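Local coordinates for cell surface protein (PDB 4GT6), which is of unknown function but, as an extracellular leucine-rich-repeat protein of a gut bacterium, probably binds other proteins at the cell surface, at residues Leu162-Leu167 with Leu184-Ile189; Arg177-Thr182 with Asn199-Cys204. One frame throughout, in Å; residues are numbered along the deposited sequence. Where two conformers were deposited one is given.

Contact 1. Residues Leu162-Leu167 with Leu184-Ile189. With EDO (1,2-ethanediol), chain J.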
# COMPACT_ATOMS: atom_id res chain seq x y z
N LEU A 162 3.74 -4.86 10.62
CA LEU A 162 2.42 -4.34 11.02
C LEU A 162 1.35 -5.42 10.75
O LEU A 162 0.99 -5.66 9.60
CB LEU A 162 2.13 -3.03 10.26
CG LEU A 162 0.80 -2.32 10.55
CD1 LEU A 162 0.69 -1.91 12.04
CD2 LEU A 162 0.67 -1.07 9.68
N HIS A 163 0.88 -6.07 11.82
CA HIS A 163 -0.05 -7.20 11.68
C HIS A 163 -1.49 -6.87 12.08
O HIS A 163 -2.39 -7.65 11.76
CB HIS A 163 0.46 -8.42 12.46
CG HIS A 163 0.57 -8.19 13.94
ND1 HIS A 163 -0.55 -8.22 14.76
CD2 HIS A 163 1.66 -7.91 14.70
CE1 HIS A 163 -0.10 -7.99 15.99
NE2 HIS A 163 1.21 -7.77 15.99
N THR A 164 -1.70 -5.76 12.80
CA THR A 164 -3.05 -5.35 13.23
C THR A 164 -3.19 -3.85 13.12
O THR A 164 -2.33 -3.11 13.62
CB THR A 164 -3.35 -5.84 14.67
OG1 THR A 164 -3.18 -7.25 14.76
CG2 THR A 164 -4.77 -5.49 15.13
N VAL A 165 -4.28 -3.39 12.49
CA VAL A 165 -4.61 -1.97 12.38
C VAL A 165 -6.07 -1.83 12.76
O VAL A 165 -6.93 -2.53 12.20
CB VAL A 165 -4.31 -1.29 11.01
CG1 VAL A 165 -4.78 0.17 11.00
CG2 VAL A 165 -2.82 -1.33 10.68
N THR A 166 -6.35 -0.92 13.68
CA THR A 166 -7.73 -0.62 14.07
C THR A 166 -8.11 0.71 13.45
O THR A 166 -7.48 1.74 13.74
CB THR A 166 -7.88 -0.65 15.60
OG1 THR A 166 -7.51 -1.95 16.05
CG2 THR A 166 -9.33 -0.31 16.06
N LEU A 167 -9.11 0.69 12.55
CA LEU A 167 -9.60 1.91 11.92
C LEU A 167 -10.85 2.39 12.63
O LEU A 167 -11.69 1.56 13.00
CB LEU A 167 -9.88 1.70 10.42
CG LEU A 167 -8.69 1.35 9.52
CD1 LEU A 167 -9.13 1.32 8.07
CD2 LEU A 167 -7.58 2.36 9.66
N LEU A 184 -0.63 -7.61 7.84
CA LEU A 184 -2.00 -7.73 8.37
C LEU A 184 -2.52 -9.16 8.30
O LEU A 184 -2.47 -9.77 7.22
CB LEU A 184 -2.96 -6.82 7.57
CG LEU A 184 -2.77 -5.31 7.73
CD1 LEU A 184 -3.71 -4.56 6.78
CD2 LEU A 184 -3.00 -4.88 9.21
N THR A 185 -3.00 -9.71 9.42
CA THR A 185 -3.56 -11.07 9.44
C THR A 185 -5.09 -10.99 9.26
O THR A 185 -5.75 -11.96 8.89
CB THR A 185 -3.17 -11.79 10.75
OG1 THR A 185 -3.47 -10.93 11.86
CG2 THR A 185 -1.68 -12.11 10.79
N GLN A 186 -5.64 -9.80 9.54
CA GLN A 186 -7.05 -9.50 9.37
C GLN A 186 -7.24 -8.03 9.05
O GLN A 186 -6.38 -7.19 9.38
CB GLN A 186 -7.89 -9.87 10.62
CG GLN A 186 -7.59 -9.02 11.87
CD GLN A 186 -6.21 -9.28 12.44
OE1 GLN A 186 -5.82 -10.43 12.68
NE2 GLN A 186 -5.40 -8.23 12.54
N ILE A 187 -8.37 -7.74 8.38
CA ILE A 187 -8.83 -6.40 7.98
C ILE A 187 -10.29 -6.22 8.39
O ILE A 187 -11.10 -7.11 8.12
CB ILE A 187 -8.71 -6.20 6.43
CG1 ILE A 187 -7.28 -6.24 5.90
CG2 ILE A 187 -9.40 -4.91 5.97
CD1 ILE A 187 -7.29 -6.47 4.37
N HIS A 188 -10.63 -5.06 9.00
CA HIS A 188 -12.03 -4.71 9.23
C HIS A 188 -12.25 -3.36 8.57
O HIS A 188 -11.55 -2.39 8.89
CB HIS A 188 -12.47 -4.71 10.69
CG HIS A 188 -13.91 -4.26 10.83
ND1 HIS A 188 -14.95 -5.08 10.45
CD2 HIS A 188 -14.41 -3.06 11.20
CE1 HIS A 188 -16.05 -4.38 10.66
NE2 HIS A 188 -15.77 -3.16 11.12
N ILE A 189 -13.19 -3.30 7.62
CA ILE A 189 -13.55 -2.07 6.92
C ILE A 189 -14.69 -1.41 7.69
O ILE A 189 -15.78 -1.99 7.75
CB ILE A 189 -13.94 -2.34 5.43
CG1 ILE A 189 -12.84 -3.16 4.67
CG2 ILE A 189 -14.28 -1.03 4.72
CD1 ILE A 189 -11.38 -2.53 4.62
C1 EDO J . -7.17 -3.16 8.73
O1 EDO J . -8.29 -3.32 9.58
C2 EDO J . -7.31 -1.83 7.98
O2 EDO J . -8.55 -1.82 7.28
O HOH W 1 -6.08 -5.54 11.52
O HOH W 2 -10.13 -1.80 11.31
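Equivalent strands of neighbouring leucine-rich-repeat coils, 164-166 and 186-189, belong to different short parallel sheets and meet here, joined directly just before they begin and through solvent further on. At the start, Thr-185 N donates to His-163 O (3.2 Å, N-H...O angle 160°), and the same oxygen receives a CA-H...O contact from Leu-184. The side chain of Gln-186 then turns back toward the neighbouring strand: CG sits between the backbone N and the carbonyl carbon (chi1 67°), and the chain bends again at chi2. Its NE2 makes weak bonds to His-163 O and to Thr-164 OG1, the latter at 3.3 Å. On the interior side, Leu-184 CD2 meets Val-165 CG2 at 3.8 Å. Beyond this point the strands part. A water accepts from Val-165 N and Gln-186 NE2 and donates to Gln-186 O. A 1,2-ethanediol, probably from the crystallisation liquor, takes His-188 N on its O1 at 3.0 Å and donates from it to Val-165 O. Backbone groups that direct strand pairing could have joined are thus satisfied through water and diol, and the weak bonds and the water at NE2 are consistent with the orientation of the Gln-186 amide.

Contact 2. Residues Arg177-Thr182 with Asn199-Cys204. With EDO (1,2-ethanediol), chain G; EDO (1,2-ethanediol), chain H; EDO (1,2-ethanediol), chain L; EDO (1,2-ethanediol), chain F.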
# COMPACT_ATOMS: atom_id res chain seq x y z
N ARG A 177 -2.58 2.25 -2.01
CA ARG A 177 -1.38 1.65 -1.40
C ARG A 177 -1.28 1.89 0.12
O ARG A 177 -0.20 1.70 0.70
CB ARG A 177 -0.09 2.17 -2.10
CG ARG A 177 -0.14 2.09 -3.64
CD ARG A 177 1.16 2.52 -4.34
NE ARG A 177 2.34 1.77 -3.92
CZ ARG A 177 2.64 0.53 -4.30
NH1 ARG A 177 1.83 -0.14 -5.11
NH2 ARG A 177 3.74 -0.06 -3.85
N ALA A 178 -2.39 2.24 0.80
CA ALA A 178 -2.32 2.53 2.26
C ALA A 178 -1.70 1.38 3.09
O ALA A 178 -0.93 1.68 4.01
CB ALA A 178 -3.70 2.85 2.80
N PHE A 179 -1.99 0.09 2.75
CA PHE A 179 -1.45 -1.04 3.52
C PHE A 179 -0.68 -2.00 2.64
O PHE A 179 -0.53 -3.17 3.00
CB PHE A 179 -2.59 -1.80 4.24
CG PHE A 179 -3.31 -0.92 5.23
CD1 PHE A 179 -2.77 -0.67 6.48
CD2 PHE A 179 -4.50 -0.28 4.88
CE1 PHE A 179 -3.41 0.19 7.38
CE2 PHE A 179 -5.17 0.54 5.80
CZ PHE A 179 -4.62 0.77 7.04
N THR A 180 -0.16 -1.52 1.49
CA THR A 180 0.63 -2.40 0.62
C THR A 180 1.79 -3.05 1.39
O THR A 180 2.52 -2.36 2.10
CB THR A 180 1.21 -1.61 -0.57
OG1 THR A 180 0.17 -1.12 -1.38
CG2 THR A 180 2.14 -2.45 -1.45
N GLY A 181 1.94 -4.37 1.25
CA GLY A 181 3.10 -5.07 1.80
C GLY A 181 3.16 -5.21 3.31
O GLY A 181 4.21 -5.60 3.83
N THR A 182 2.05 -4.96 4.01
CA THR A 182 2.00 -5.09 5.47
C THR A 182 1.79 -6.55 5.88
O THR A 182 1.46 -7.40 5.05
CB THR A 182 0.93 -4.17 6.07
OG1 THR A 182 -0.35 -4.54 5.54
CG2 THR A 182 1.22 -2.69 5.81
N ASN A 199 -4.68 -0.89 -4.98
CA ASN A 199 -3.58 -1.54 -4.27
C ASN A 199 -3.49 -1.21 -2.77
O ASN A 199 -2.46 -1.50 -2.16
CB ASN A 199 -2.24 -1.19 -4.97
CG ASN A 199 -2.09 -1.86 -6.30
OD1 ASN A 199 -2.46 -3.01 -6.47
ND2 ASN A 199 -1.59 -1.12 -7.30
N ALA A 200 -4.58 -0.72 -2.16
CA ALA A 200 -4.61 -0.46 -0.70
C ALA A 200 -4.20 -1.69 0.08
O ALA A 200 -3.55 -1.57 1.11
CB ALA A 200 -6.02 -0.03 -0.27
N PHE A 201 -4.56 -2.91 -0.43
CA PHE A 201 -4.23 -4.16 0.25
C PHE A 201 -3.39 -5.10 -0.63
O PHE A 201 -3.33 -6.31 -0.38
CB PHE A 201 -5.52 -4.85 0.75
CG PHE A 201 -6.23 -4.00 1.77
CD1 PHE A 201 -5.72 -3.85 3.06
CD2 PHE A 201 -7.39 -3.30 1.43
CE1 PHE A 201 -6.37 -3.04 4.00
CE2 PHE A 201 -8.05 -2.49 2.38
CZ PHE A 201 -7.54 -2.38 3.66
N SER A 202 -2.64 -4.54 -1.60
CA SER A 202 -1.76 -5.38 -2.42
C SER A 202 -0.59 -5.89 -1.57
O SER A 202 -0.26 -5.29 -0.53
CB SER A 202 -1.25 -4.61 -3.64
OG SER A 202 -0.39 -3.55 -3.22
N GLU A 203 -0.05 -7.08 -1.92
CA GLU A 203 1.08 -7.69 -1.20
C GLU A 203 0.82 -7.89 0.32
O GLU A 203 1.74 -7.78 1.12
CB GLU A 203 2.37 -6.86 -1.43
CG GLU A 203 2.81 -6.80 -2.88
CD GLU A 203 4.06 -5.96 -3.05
OE1 GLU A 203 5.14 -6.42 -2.60
OE2 GLU A 203 3.96 -4.81 -3.53
N CYS A 204 -0.43 -8.17 0.72
CA CYS A 204 -0.71 -8.46 2.13
C CYS A 204 -0.62 -9.98 2.29
O CYS A 204 -1.62 -10.69 2.31
CB CYS A 204 -2.06 -7.89 2.55
SG CYS A 204 -2.03 -6.09 2.76
C1 EDO G . 2.75 -3.37 -6.83
O1 EDO G . 2.27 -2.05 -6.98
C2 EDO G . 1.80 -4.13 -5.88
O2 EDO G . 1.87 -3.59 -4.59
C1 EDO H . 4.13 -10.19 5.86
O1 EDO H . 4.08 -11.52 5.43
C2 EDO H . 4.28 -9.23 4.66
O2 EDO H . 3.19 -9.35 3.73
C1 EDO L . -1.00 -0.83 -10.72
O1 EDO L . -1.32 -2.07 -10.11
C2 EDO L . -2.11 -0.33 -11.67
O2 EDO L . -3.17 0.18 -10.91
C1 EDO F . -8.24 -1.88 -4.28
O1 EDO F . -7.18 -2.39 -5.13
C2 EDO F . -9.16 -0.93 -5.11
O2 EDO F . -10.46 -0.70 -4.54
O HOH W 3 -0.38 1.41 -7.23
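Thr-180, in the turn of residues 177-182, lies against the next turn of the repeat stack, 199-204, and its side chain can be followed outward. CB rests 3.7 Å from Ser-202 OG. From there OG1, anti to the carbonyl carbon (chi1 -63°), donates to Asn-199 O at 2.8 Å; Ser-202 N reaches that oxygen from the opposite face of its plane. The other branch, CG2, packs on Ser-202 OG at 3.3 Å. A valine here would probably leave Asn-199 O with one donor fewer and weaken the tie between the turns. The backbones are joined by Phe-179 N to Ala-200 O (2.8 Å) and Gly-181 N to Ser-202 O (3.0 Å). On the inner side the Phe-179 and Phe-201 rings are nearly parallel, 5° apart, but slid so far that they barely overlap. Near the surface lies a 1,2-ethanediol, probably from the crystallisation liquor: its O2 donates to Glu-203 OE2 at 2.6 Å, and its O1 accepts from Arg-177 NH1 in one of two conformers. In that conformer the opposite charges, which do not touch, would probably attract each other, while the carbonyls of Asn-199, Ala-200 and Ser-202 find donors in the neighbouring turn.

How the contacts relate
The centres of the two contacts lie about 11 Å apart, and their segments alternate along the chain: 162-167, 177-182, 184-189, 199-204. Each contact therefore pairs equivalent elements of adjacent coils. Contact 1 lies at the break between the sheet holding 164-166 and the one holding 186-189, whereas the turns of contact 2 pair directly, and the hydrophobic interior lies between. That interior joins them: Val-165 CG2 packs on Phe-179 CE1 at 3.7 Å, and Ile-187 on Phe-201, so each strand contributes an aliphatic side chain to the phenylalanine of the turn that follows it. Contact 2 lies close to the centre of the chain and contact 1 about 13 Å from it. Together they probably help to keep neighbouring coils in step midway along the curved solenoid.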